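Local atomic coordinates of putative oxidoreductase (Jannaschia sp., PDB entry 3C24), a protein that probably works as a nicotinamide-dependent oxidoreductase, pairing a Rossmann-type cofactor domain with a helical C-terminal domain through which two subunits associate. Residues L100-P105 with E185-L190; G108-R113 with A153-P158; E196-P201 with E269-A274; G94-I99 with Y162-D167. All coordinates share one frame; numbering follows the deposited sequence.

Contact 1 of 4, residues L100-P105 with E185-L190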
loop_
_atom_site.group_PDB
_atom_site.type_symbol
_atom_site.label_atom_id
_atom_site.label_comp_id
_atom_site.label_asym_id
_atom_site.label_seq_id
_atom_site.Cartn_x
_atom_site.Cartn_y
_atom_site.Cartn_z
ATOM N N LEU A 100 21.706 9.181 -9.934
ATOM C CA LEU A 100 20.319 8.744 -9.891
ATOM C C LEU A 100 19.833 8.313 -8.513
ATOM O O LEU A 100 18.781 7.656 -8.393
ATOM C CB LEU A 100 20.143 7.587 -10.897
ATOM C CG LEU A 100 20.589 7.857 -12.350
ATOM C CD1 LEU A 100 20.270 6.687 -13.340
ATOM C CD2 LEU A 100 19.985 9.173 -12.836
ATOM N N ASP A 101 20.623 8.609 -7.495
ATOM C CA ASP A 101 20.333 8.241 -6.124
ATOM C C ASP A 101 21.175 9.095 -5.200
ATOM O O ASP A 101 22.343 9.356 -5.469
ATOM C CB ASP A 101 20.633 6.753 -5.908
ATOM C CG ASP A 101 20.055 6.222 -4.598
ATOM O OD1 ASP A 101 20.483 6.627 -3.486
ATOM O OD2 ASP A 101 19.170 5.357 -4.673
ATOM N N ALA A 102 20.557 9.573 -4.131
ATOM C CA ALA A 102 21.254 10.420 -3.172
ATOM C C ALA A 102 22.240 9.707 -2.257
ATOM O O ALA A 102 22.929 10.375 -1.500
ATOM C CB ALA A 102 20.241 11.187 -2.259
ATOM N N ALA A 103 22.255 8.370 -2.271
ATOM C CA ALA A 103 23.096 7.643 -1.326
ATOM C C ALA A 103 24.583 8.019 -1.347
ATOM O O ALA A 103 25.128 8.462 -0.342
ATOM C CB ALA A 103 22.905 6.083 -1.509
ATOM N N ALA A 104 25.243 7.841 -2.485
ATOM C CA ALA A 104 26.694 8.167 -2.552
ATOM C C ALA A 104 26.972 9.642 -2.257
ATOM O O ALA A 104 27.847 9.979 -1.478
ATOM C CB ALA A 104 27.304 7.726 -3.911
ATOM N N PRO A 105 26.210 10.554 -2.860
ATOM C CA PRO A 105 26.343 11.978 -2.599
ATOM C C PRO A 105 26.247 12.290 -1.119
ATOM O O PRO A 105 27.098 12.990 -0.566
ATOM C CB PRO A 105 25.137 12.531 -3.353
ATOM C CG PRO A 105 25.121 11.683 -4.513
ATOM C CD PRO A 105 25.258 10.331 -3.954
ATOM N N GLU A 185 20.302 17.128 0.997
ATOM C CA GLU A 185 19.916 16.471 2.256
ATOM C C GLU A 185 18.442 16.052 2.308
ATOM O O GLU A 185 18.085 14.964 2.787
ATOM C CB GLU A 185 20.273 17.346 3.447
ATOM C CG GLU A 185 19.950 16.656 4.763
ATOM C CD GLU A 185 20.530 17.391 5.961
ATOM O OE1 GLU A 185 19.876 18.343 6.453
ATOM O OE2 GLU A 185 21.646 16.998 6.390
ATOM N N GLN A 186 17.588 16.928 1.788
ATOM C CA GLN A 186 16.174 16.624 1.699
ATOM C C GLN A 186 15.942 15.395 0.817
ATOM O O GLN A 186 15.145 14.497 1.165
ATOM C CB GLN A 186 15.381 17.822 1.193
ATOM C CG GLN A 186 15.213 18.933 2.242
ATOM C CD GLN A 186 14.573 20.163 1.678
ATOM O OE1 GLN A 186 14.736 20.456 0.498
ATOM N NE2 GLN A 186 13.853 20.919 2.525
ATOM N N LEU A 187 16.672 15.292 -0.309
ATOM C CA LEU A 187 16.490 14.142 -1.195
ATOM C C LEU A 187 16.914 12.869 -0.478
ATOM O O LEU A 187 16.249 11.838 -0.579
ATOM C CB LEU A 187 17.296 14.282 -2.470
ATOM C CG LEU A 187 16.620 13.718 -3.722
ATOM C CD1 LEU A 187 17.443 14.135 -4.929
ATOM C CD2 LEU A 187 16.393 12.231 -3.729
ATOM N N ALA A 188 17.993 12.968 0.315
ATOM C CA ALA A 188 18.513 11.825 1.097
ATOM C C ALA A 188 17.493 11.380 2.155
ATOM O O ALA A 188 17.289 10.200 2.383
ATOM C CB ALA A 188 19.856 12.144 1.751
ATOM N N ILE A 189 16.819 12.350 2.755
ATOM C CA ILE A 189 15.736 12.061 3.738
ATOM C C ILE A 189 14.614 11.275 3.092
ATOM O O ILE A 189 13.993 10.392 3.700
ATOM C CB ILE A 189 15.225 13.371 4.430
ATOM C CG1 ILE A 189 16.341 13.964 5.313
ATOM C CG2 ILE A 189 13.928 13.110 5.257
ATOM C CD1 ILE A 189 16.067 15.391 5.851
ATOM N N LEU A 190 14.349 11.613 1.836
ATOM C CA LEU A 190 13.308 10.909 1.066
ATOM C C LEU A 190 13.801 9.501 0.723
ATOM O O LEU A 190 13.073 8.519 0.874
ATOM C CB LEU A 190 12.896 11.690 -0.163
ATOM C CG LEU A 190 12.136 12.998 0.054
ATOM C CD1 LEU A 190 11.861 13.695 -1.297
ATOM C CD2 LEU A 190 10.817 12.769 0.792
#
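Where the Rossmann-type domain joins the long helix 184-217, which leads out toward the helical C-terminal region, Ala102 meets Leu187 and Ala188. The chain leaves strand 96-99 at this point, turns through Asp101 and Ala102, and enters the short helix 103-107. The evidence for close approach is the backbone spacing: Ala102 CA and Ala188 CA are 5.3 Å apart, a separation that small side chains on both sides permit. The methyl of Ala102 points at the helix and comes down on its main chain, with CB 3.8 Å from Ala188 CA. The Ala188 methyl lies beside it, CB to CB at 4.1 Å. At roughly a right angle to that touch, Leu187 CD2 comes to 4.2 Å from Ala102 CB. Leu187 also spreads over Ile120, His122 and Val151 of the sheet, which places this helix turn against the strands as well as against the loop. No hydrogen bond joins the two segments. A polar tie comes one turn further along the helix, where Glu191 OE2 accepts from Ala102 N and the Glu191 carboxylate also lies close to that of Asp101. On its far side the helix faces the dimer partner, and Gln186 NE2 donates to Tyr217 O of the second subunit. Within the turn, Asp101 has CG anti to its main-chain nitrogen (chi1 -167°), and this directs the carboxylate at the start of the next helix: OD1 accepts from Ala103 N at 2.8 Å (156° at the hydrogen), using the lone pair anti to OD2.

Contact 2 of 4, residues G108-R113 with A153-P158; sequences GVMPER and ALMQGP
Gln156 and Arg113 form the polar half of this contact, between the loop that follows helix 103-107 and the end of strand 148-156. Gln156 NE2 donates to Arg113 O at 2.8 Å, with 141° at the hydrogen. The acceptor lies close to the amide plane of Gln156, whereas the donor stands 33° off the carbonyl plane of Arg113. The other end of the same amide works through water 1, which donates to Gln156 OE1 at 2.7 Å and accepts from Arg113 N at 3.0 Å. One side-chain amide thus reads both main-chain groups of Arg113, while NE2 also donates to Ile116 O. The guanidinium runs away to Asp115 and to Val91 O.

The apolar half is slight. Met155 CE, the tip of an extended selenomethionine, stops 4.2 Å from Met110 CG, whose selenomethionine chain is folded and packs on Ala104 and Pro105.

Met155 and Gln156 both face Tyr118, a classic beta bulge near the end of strand 148-156, opposite strand 117-123. With two amide N-H partners and a water on the oxygen, the chemistry implies that the rotation of the Gln156 amide is fixed, its nitrogen and oxygen being told apart by what they meet.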
loop_
_atom_site.group_PDB
_atom_site.type_symbol
_atom_site.label_atom_id
_atom_site.label_comp_id
_atom_site.label_asym_id
_atom_site.label_seq_id
_atom_site.Cartn_x
_atom_site.Cartn_y
_atom_site.Cartn_z
ATOM N N GLY A 108 28.943 11.206 1.224
ATOM C CA GLY A 108 30.113 12.050 1.129
ATOM C C GLY A 108 31.275 11.457 0.355
ATOM O O GLY A 108 32.425 11.875 0.534
ATOM N N VAL A 109 30.960 10.559 -0.560
ATOM C CA VAL A 109 32.002 9.835 -1.320
ATOM C C VAL A 109 32.227 10.351 -2.717
ATOM O O VAL A 109 33.098 9.851 -3.419
ATOM C CB VAL A 109 31.731 8.297 -1.336
ATOM C CG1 VAL A 109 31.624 7.786 0.097
ATOM C CG2 VAL A 109 30.477 7.927 -2.082
HETATM N N MSE A 110 31.472 11.363 -3.129
HETATM C CA MSE A 110 31.687 11.958 -4.476
HETATM C C MSE A 110 33.010 12.698 -4.491
HETATM O O MSE A 110 33.364 13.381 -3.516
HETATM C CB MSE A 110 30.544 12.895 -4.918
HETATM C CG MSE A 110 29.167 12.236 -4.950
HETATM SE SE MSE A 110 29.096 10.645 -6.095
HETATM C CE MSE A 110 29.274 11.501 -7.732
ATOM N N PRO A 111 33.784 12.556 -5.582
ATOM C CA PRO A 111 35.060 13.260 -5.579
ATOM C C PRO A 111 34.875 14.734 -5.533
ATOM O O PRO A 111 33.911 15.256 -6.067
ATOM C CB PRO A 111 35.687 12.884 -6.926
ATOM C CG PRO A 111 34.904 11.799 -7.469
ATOM C CD PRO A 111 33.584 11.746 -6.788
ATOM N N GLU A 112 35.789 15.393 -4.849
ATOM C CA GLU A 112 35.798 16.855 -4.763
ATOM C C GLU A 112 36.338 17.468 -6.037
ATOM O O GLU A 112 37.496 17.283 -6.386
ATOM C CB GLU A 112 36.666 17.322 -3.582
ATOM C CG GLU A 112 36.674 18.805 -3.358
ATOM C CD GLU A 112 37.715 19.246 -2.330
ATOM O OE1 GLU A 112 38.400 18.381 -1.743
ATOM O OE2 GLU A 112 37.854 20.466 -2.117
ATOM N N ARG A 113 35.477 18.198 -6.709
ATOM C CA ARG A 113 35.810 18.938 -7.931
ATOM C C ARG A 113 34.797 20.082 -8.104
ATOM O O ARG A 113 33.650 19.883 -8.536
ATOM C CB ARG A 113 35.863 18.034 -9.154
ATOM C CG ARG A 113 36.332 18.855 -10.403
ATOM C CD ARG A 113 36.453 18.095 -11.697
ATOM N NE ARG A 113 36.751 19.099 -12.711
ATOM C CZ ARG A 113 36.867 18.864 -13.994
ATOM N NH1 ARG A 113 36.756 17.652 -14.486
ATOM N NH2 ARG A 113 37.091 19.896 -14.796
ATOM N N ALA A 153 17.694 17.451 -7.100
ATOM C CA ALA A 153 18.498 18.385 -6.360
ATOM C C ALA A 153 19.744 18.796 -7.094
ATOM O O ALA A 153 20.435 17.977 -7.714
ATOM C CB ALA A 153 18.932 17.765 -5.042
ATOM N N LEU A 154 20.017 20.088 -7.049
ATOM C CA LEU A 154 21.280 20.622 -7.515
ATOM C C LEU A 154 22.233 20.533 -6.337
ATOM O O LEU A 154 22.127 21.272 -5.337
ATOM C CB LEU A 154 21.150 22.065 -7.997
ATOM C CG LEU A 154 22.398 22.704 -8.581
ATOM C CD1 LEU A 154 22.936 21.937 -9.863
ATOM C CD2 LEU A 154 22.070 24.179 -8.920
HETATM N N MSE A 155 23.151 19.570 -6.405
HETATM C CA MSE A 155 24.097 19.349 -5.297
HETATM C C MSE A 155 25.170 20.409 -5.301
HETATM O O MSE A 155 25.610 20.885 -4.266
HETATM C CB MSE A 155 24.721 17.949 -5.369
HETATM C CG MSE A 155 25.808 17.726 -4.365
HETATM SE SE MSE A 155 26.442 15.910 -4.592
HETATM C CE MSE A 155 27.933 15.961 -3.389
ATOM N N GLN A 156 25.656 20.700 -6.490
ATOM C CA GLN A 156 26.628 21.762 -6.647
ATOM C C GLN A 156 26.636 22.227 -8.086
ATOM O O GLN A 156 26.310 21.491 -9.021
ATOM C CB GLN A 156 28.022 21.311 -6.192
ATOM C CG GLN A 156 28.712 20.430 -7.094
ATOM C CD GLN A 156 30.182 20.260 -6.741
ATOM O OE1 GLN A 156 30.505 19.838 -5.644
ATOM N NE2 GLN A 156 31.067 20.484 -7.720
ATOM N N GLY A 157 27.025 23.468 -8.269
ATOM C CA GLY A 157 27.131 24.035 -9.616
ATOM C C GLY A 157 26.242 25.229 -9.821
ATOM O O GLY A 157 25.469 25.611 -8.934
ATOM N N PRO A 158 26.350 25.842 -10.980
ATOM C CA PRO A 158 25.557 27.004 -11.318
ATOM C C PRO A 158 24.068 26.721 -11.352
ATOM O O PRO A 158 23.634 25.681 -11.823
ATOM C CB PRO A 158 26.021 27.368 -12.730
ATOM C CG PRO A 158 26.846 26.330 -13.201
ATOM C CD PRO A 158 27.268 25.459 -12.061
HETATM O O HOH W 1 33.027 18.926 -5.220
#

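Contact 3 of 4, residues E196-P201 with E269-A274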
loop_
_atom_site.group_PDB
_atom_site.type_symbol
_atom_site.label_atom_id
_atom_site.label_comp_id
_atom_site.label_asym_id
_atom_site.label_seq_id
_atom_site.Cartn_x
_atom_site.Cartn_y
_atom_site.Cartn_z
ATOM N N GLU A 196 13.479 3.672 2.295
ATOM C CA GLU A 196 14.135 2.461 2.784
ATOM C C GLU A 196 14.231 2.256 4.254
ATOM O O GLU A 196 14.343 1.117 4.715
ATOM C CB GLU A 196 15.505 2.362 2.177
ATOM C CG GLU A 196 15.387 2.459 0.663
ATOM C CD GLU A 196 16.728 2.531 0.006
ATOM O OE1 GLU A 196 17.119 3.646 -0.403
ATOM O OE2 GLU A 196 17.398 1.487 -0.062
HETATM N N MSE A 197 14.163 3.354 5.006
HETATM C CA MSE A 197 14.251 3.304 6.472
HETATM C C MSE A 197 12.886 3.251 7.115
HETATM O O MSE A 197 12.735 2.774 8.227
HETATM C CB MSE A 197 15.015 4.510 7.032
HETATM C CG MSE A 197 16.484 4.549 6.698
HETATM SE SE MSE A 197 17.569 3.156 7.555
HETATM C CE MSE A 197 17.221 3.598 9.396
ATOM N N VAL A 198 11.892 3.735 6.398
ATOM C CA VAL A 198 10.514 3.771 6.928
ATOM C C VAL A 198 9.616 2.843 6.178
ATOM O O VAL A 198 9.100 1.885 6.740
ATOM C CB VAL A 198 9.889 5.185 6.935
ATOM C CG1 VAL A 198 8.468 5.132 7.493
ATOM C CG2 VAL A 198 10.752 6.150 7.755
ATOM N N ALA A 199 9.422 3.109 4.892
ATOM C CA ALA A 199 8.455 2.298 4.129
ATOM C C ALA A 199 8.848 0.836 3.984
ATOM O O ALA A 199 8.030 -0.077 4.165
ATOM C CB ALA A 199 8.186 2.898 2.729
HETATM N N MSE A 200 10.102 0.585 3.673
HETATM C CA MSE A 200 10.544 -0.791 3.424
HETATM C C MSE A 200 10.381 -1.731 4.604
HETATM O O MSE A 200 9.894 -2.856 4.468
HETATM C CB MSE A 200 11.993 -0.865 3.003
HETATM C CG MSE A 200 12.276 -2.246 2.549
HETATM SE SE MSE A 200 12.118 -2.218 0.653
HETATM C CE MSE A 200 13.732 -0.965 0.679
ATOM N N PRO A 201 10.784 -1.300 5.816
ATOM C CA PRO A 201 10.562 -2.256 6.901
ATOM C C PRO A 201 9.107 -2.545 7.176
ATOM O O PRO A 201 8.791 -3.657 7.599
ATOM C CB PRO A 201 11.180 -1.557 8.149
ATOM C CG PRO A 201 11.743 -0.320 7.739
ATOM C CD PRO A 201 11.657 -0.179 6.233
ATOM N N GLU A 269 13.482 8.683 14.223
ATOM C CA GLU A 269 14.934 8.719 14.124
ATOM C C GLU A 269 15.364 8.213 12.745
ATOM O O GLU A 269 16.481 8.478 12.294
ATOM C CB GLU A 269 15.566 7.887 15.250
ATOM C CG GLU A 269 17.085 7.895 15.324
ATOM C CD GLU A 269 17.657 9.249 15.692
ATOM O OE1 GLU A 269 16.890 10.154 16.080
ATOM O OE2 GLU A 269 18.891 9.399 15.595
ATOM N N ALA A 270 14.474 7.464 12.084
ATOM C CA ALA A 270 14.750 6.936 10.728
ATOM C C ALA A 270 14.955 8.009 9.690
ATOM O O ALA A 270 15.497 7.723 8.605
ATOM C CB ALA A 270 13.606 5.994 10.235
ATOM N N LEU A 271 14.460 9.199 9.982
ATOM C CA LEU A 271 14.533 10.347 9.061
ATOM C C LEU A 271 15.525 11.365 9.551
ATOM O O LEU A 271 15.734 12.383 8.911
ATOM C CB LEU A 271 13.145 10.979 8.850
ATOM C CG LEU A 271 12.044 10.066 8.294
ATOM C CD1 LEU A 271 10.730 10.788 8.319
ATOM C CD2 LEU A 271 12.408 9.538 6.871
ATOM N N ASN A 272 16.128 11.068 10.692
ATOM C CA ASN A 272 17.188 11.934 11.255
ATOM C C ASN A 272 18.407 11.935 10.328
ATOM O O ASN A 272 18.879 10.900 9.904
ATOM C CB ASN A 272 17.591 11.472 12.628
ATOM C CG ASN A 272 18.486 12.428 13.282
ATOM O OD1 ASN A 272 19.579 12.701 12.797
ATOM N ND2 ASN A 272 18.036 12.970 14.416
ATOM N N PRO A 273 18.878 13.114 9.918
ATOM C CA PRO A 273 20.010 13.159 8.985
ATOM C C PRO A 273 21.200 12.329 9.411
ATOM O O PRO A 273 21.908 11.777 8.575
ATOM C CB PRO A 273 20.362 14.635 8.991
ATOM C CG PRO A 273 19.050 15.315 9.169
ATOM C CD PRO A 273 18.263 14.439 10.088
ATOM N N ALA A 274 21.418 12.210 10.704
ATOM C CA ALA A 274 22.553 11.438 11.178
ATOM C C ALA A 274 22.386 9.945 10.874
ATOM O O ALA A 274 23.332 9.260 10.469
ATOM C CB ALA A 274 22.792 11.695 12.688
#
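In the helical C-terminal domain, of the 6-phosphogluconate dehydrogenase type by sequence, Ala270 presses its methyl between Met197 and Val198 of helix 184-217. This small knob fills a hollow with two walls: Ala270 CB is 3.8 Å from Met197 CB on one side, and just as far, 3.8 Å, from Val198 CG2 on the other. The fit brings the backbones to 5.6 Å between Met197 CA and Ala270 CA.

A second bump sits beside the first. Val198 has CG1 anti to its backbone nitrogen (chi1 180°), leaving CG2 as the branch that projects across. CG2 touches CD2 of Leu271 at 3.9 Å, and the two side chains meet at about a right angle, so that Val198 CG2 touches both Ala270 and Leu271. The helix surface is irregular here, having a wider pi-type turn at 196-199 and a kink at Pro201. Val198 also packs on Met206 of the second subunit, which places the contact beside the dimer interface.

Closure has a polar cost: Ala270 O is buried with no partner, and Met197 CB rests on it at 3.6 Å. Just beyond, the chain re-enters a helix at Asn272, the N-cap, whose OD1 accepts from Ala274 N at 2.8 Å in the carbonyl plane.

Contact 4 of 4, residues G94-I99 with Y162-D167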
loop_
_atom_site.group_PDB
_atom_site.type_symbol
_atom_site.label_atom_id
_atom_site.label_comp_id
_atom_site.label_asym_id
_atom_site.label_seq_id
_atom_site.Cartn_x
_atom_site.Cartn_y
_atom_site.Cartn_z
ATOM N N GLY A 94 32.314 22.430 -16.146
ATOM C CA GLY A 94 30.913 22.745 -16.486
ATOM C C GLY A 94 30.038 21.591 -16.876
ATOM O O GLY A 94 28.823 21.756 -17.066
ATOM N N THR A 95 30.643 20.410 -16.978
ATOM C CA THR A 95 29.902 19.194 -17.264
ATOM C C THR A 95 28.985 18.912 -16.065
ATOM O O THR A 95 29.377 19.080 -14.901
ATOM C CB THR A 95 30.864 18.015 -17.528
ATOM O OG1 THR A 95 31.705 18.337 -18.626
ATOM C CG2 THR A 95 30.089 16.698 -17.813
ATOM N N ILE A 96 27.785 18.427 -16.367
ATOM C CA ILE A 96 26.812 18.027 -15.355
ATOM C C ILE A 96 26.932 16.510 -15.180
ATOM O O ILE A 96 26.707 15.763 -16.097
ATOM C CB ILE A 96 25.376 18.354 -15.764
ATOM C CG1 ILE A 96 25.153 19.851 -15.813
ATOM C CG2 ILE A 96 24.358 17.777 -14.779
ATOM C CD1 ILE A 96 23.891 20.266 -16.712
ATOM N N VAL A 97 27.394 16.109 -14.013
ATOM C CA VAL A 97 27.481 14.694 -13.597
ATOM C C VAL A 97 26.189 14.395 -12.833
ATOM O O VAL A 97 25.892 14.990 -11.751
ATOM C CB VAL A 97 28.710 14.451 -12.736
ATOM C CG1 VAL A 97 28.683 13.012 -12.186
ATOM C CG2 VAL A 97 30.007 14.768 -13.560
ATOM N N LEU A 98 25.398 13.500 -13.424
ATOM C CA LEU A 98 24.059 13.219 -12.965
ATOM C C LEU A 98 23.969 11.847 -12.305
ATOM O O LEU A 98 24.253 10.809 -12.899
ATOM C CB LEU A 98 23.105 13.387 -14.145
ATOM C CG LEU A 98 21.661 13.818 -13.888
ATOM C CD1 LEU A 98 20.932 14.154 -15.217
ATOM C CD2 LEU A 98 20.948 12.765 -13.086
ATOM N N ILE A 99 23.636 11.926 -11.027
ATOM C CA ILE A 99 23.513 10.749 -10.144
ATOM C C ILE A 99 22.036 10.463 -9.910
ATOM O O ILE A 99 21.224 11.361 -9.721
ATOM C CB ILE A 99 24.288 10.892 -8.790
ATOM C CG1 ILE A 99 25.650 11.596 -8.930
ATOM C CG2 ILE A 99 24.502 9.534 -8.165
ATOM C CD1 ILE A 99 25.637 13.116 -8.606
ATOM N N TYR A 162 20.238 23.656 -13.010
ATOM C CA TYR A 162 19.132 22.894 -12.409
ATOM C C TYR A 162 18.150 22.530 -13.510
ATOM O O TYR A 162 17.752 21.395 -13.631
ATOM C CB TYR A 162 18.406 23.643 -11.280
ATOM C CG TYR A 162 17.225 22.820 -10.838
ATOM C CD1 TYR A 162 17.387 21.786 -9.947
ATOM C CD2 TYR A 162 15.973 22.993 -11.421
ATOM C CE1 TYR A 162 16.318 20.986 -9.599
ATOM C CE2 TYR A 162 14.907 22.179 -11.071
ATOM C CZ TYR A 162 15.083 21.181 -10.184
ATOM O OH TYR A 162 14.019 20.358 -9.865
ATOM N N ALA A 163 17.806 23.517 -14.324
ATOM C CA ALA A 163 16.812 23.336 -15.407
ATOM C C ALA A 163 17.273 22.258 -16.367
ATOM O O ALA A 163 16.473 21.459 -16.851
ATOM C CB ALA A 163 16.555 24.631 -16.159
ATOM N N ILE A 164 18.571 22.216 -16.611
ATOM C CA ILE A 164 19.102 21.272 -17.586
ATOM C C ILE A 164 18.982 19.841 -16.998
ATOM O O ILE A 164 18.476 18.919 -17.620
ATOM C CB ILE A 164 20.540 21.613 -17.987
ATOM C CG1 ILE A 164 20.564 22.978 -18.692
ATOM C CG2 ILE A 164 21.112 20.504 -18.854
ATOM C CD1 ILE A 164 21.968 23.617 -18.803
ATOM N N GLY A 165 19.455 19.675 -15.784
ATOM C CA GLY A 165 19.386 18.364 -15.146
ATOM C C GLY A 165 17.968 17.886 -15.015
ATOM O O GLY A 165 17.672 16.706 -15.177
ATOM N N ALA A 166 17.048 18.797 -14.676
ATOM C CA ALA A 166 15.634 18.438 -14.542
ATOM C C ALA A 166 15.045 17.947 -15.879
ATOM O O ALA A 166 14.275 16.969 -15.932
ATOM C CB ALA A 166 14.825 19.614 -13.995
ATOM N N ASP A 167 15.413 18.669 -16.926
ATOM C CA ASP A 167 14.963 18.308 -18.288
ATOM C C ASP A 167 15.459 16.900 -18.660
ATOM O O ASP A 167 14.716 16.092 -19.254
ATOM C CB ASP A 167 15.438 19.319 -19.304
ATOM C CG ASP A 167 14.894 19.041 -20.684
ATOM O OD1 ASP A 167 13.699 19.296 -20.900
ATOM O OD2 ASP A 167 15.666 18.578 -21.548
#
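Ile96 and Ile164 make the closest apolar touch of this contact, in which helix 160-172 lies against one face of the sheet at strand 96-99. The Ile96 branch ends in CD1, which touches CG2 of Ile164 at 3.5 Å and has Ile164 CB behind it at 3.8 Å, close for carbon against carbon. Ile96 reaches this far because CG1 is anti to the carbonyl carbon (chi1 -67°) and the chain then runs on extended, while its CG2 stays nearer the strand. One step along, Leu98 approaches bare main chain: CD1 stands 4.1 Å from Gly165 O, a looser fit. Gly165 has no side chain to hold the backbones apart, and Leu98 CA and Gly165 CA are 7.3 Å from each other. Beyond Gly165, Leu98 continues onto Ile168 and Cys169 of the same helix. Just before the strand, Thr95 OG1 bonds to Arg92 O and to a glycerol, probably from the crystallisation liquor.

The outward side of the helix is different. Ala163 is exposed, and Tyr162 is turned from the strand to form a cation-pi contact with Arg181. Asp167 binds Asn7 and His36 through its two carboxylate oxygens.

Helix 160-172 connects the neighbouring parallel strands 148-156 and 176-181, a beta-alpha-beta crossover, and its apolar side covers the sheet as helices do in Rossmann-like alpha/beta folds.

How the contacts relate
Contacts 1, 2 and 4 cluster around the seven-stranded sheet, with centres 11 to 15 Å apart, and touch one another through Pro105, Met110 and Ile99. Along the chain, contact 2 is nested within the loops closed by contacts 1 and 4, whose own segments alternate, so strand 96-99 and the turn after it are tied to two later helices. Contact 3 opens only after the others have closed. It shares helix 184-217 with contact 1, 12 Å away between centres, but lies 27 Å from contact 4. That helix therefore carries the chain from the cofactor-type domain into the helical domain, and contacts 1 and 3 both reach the second subunit.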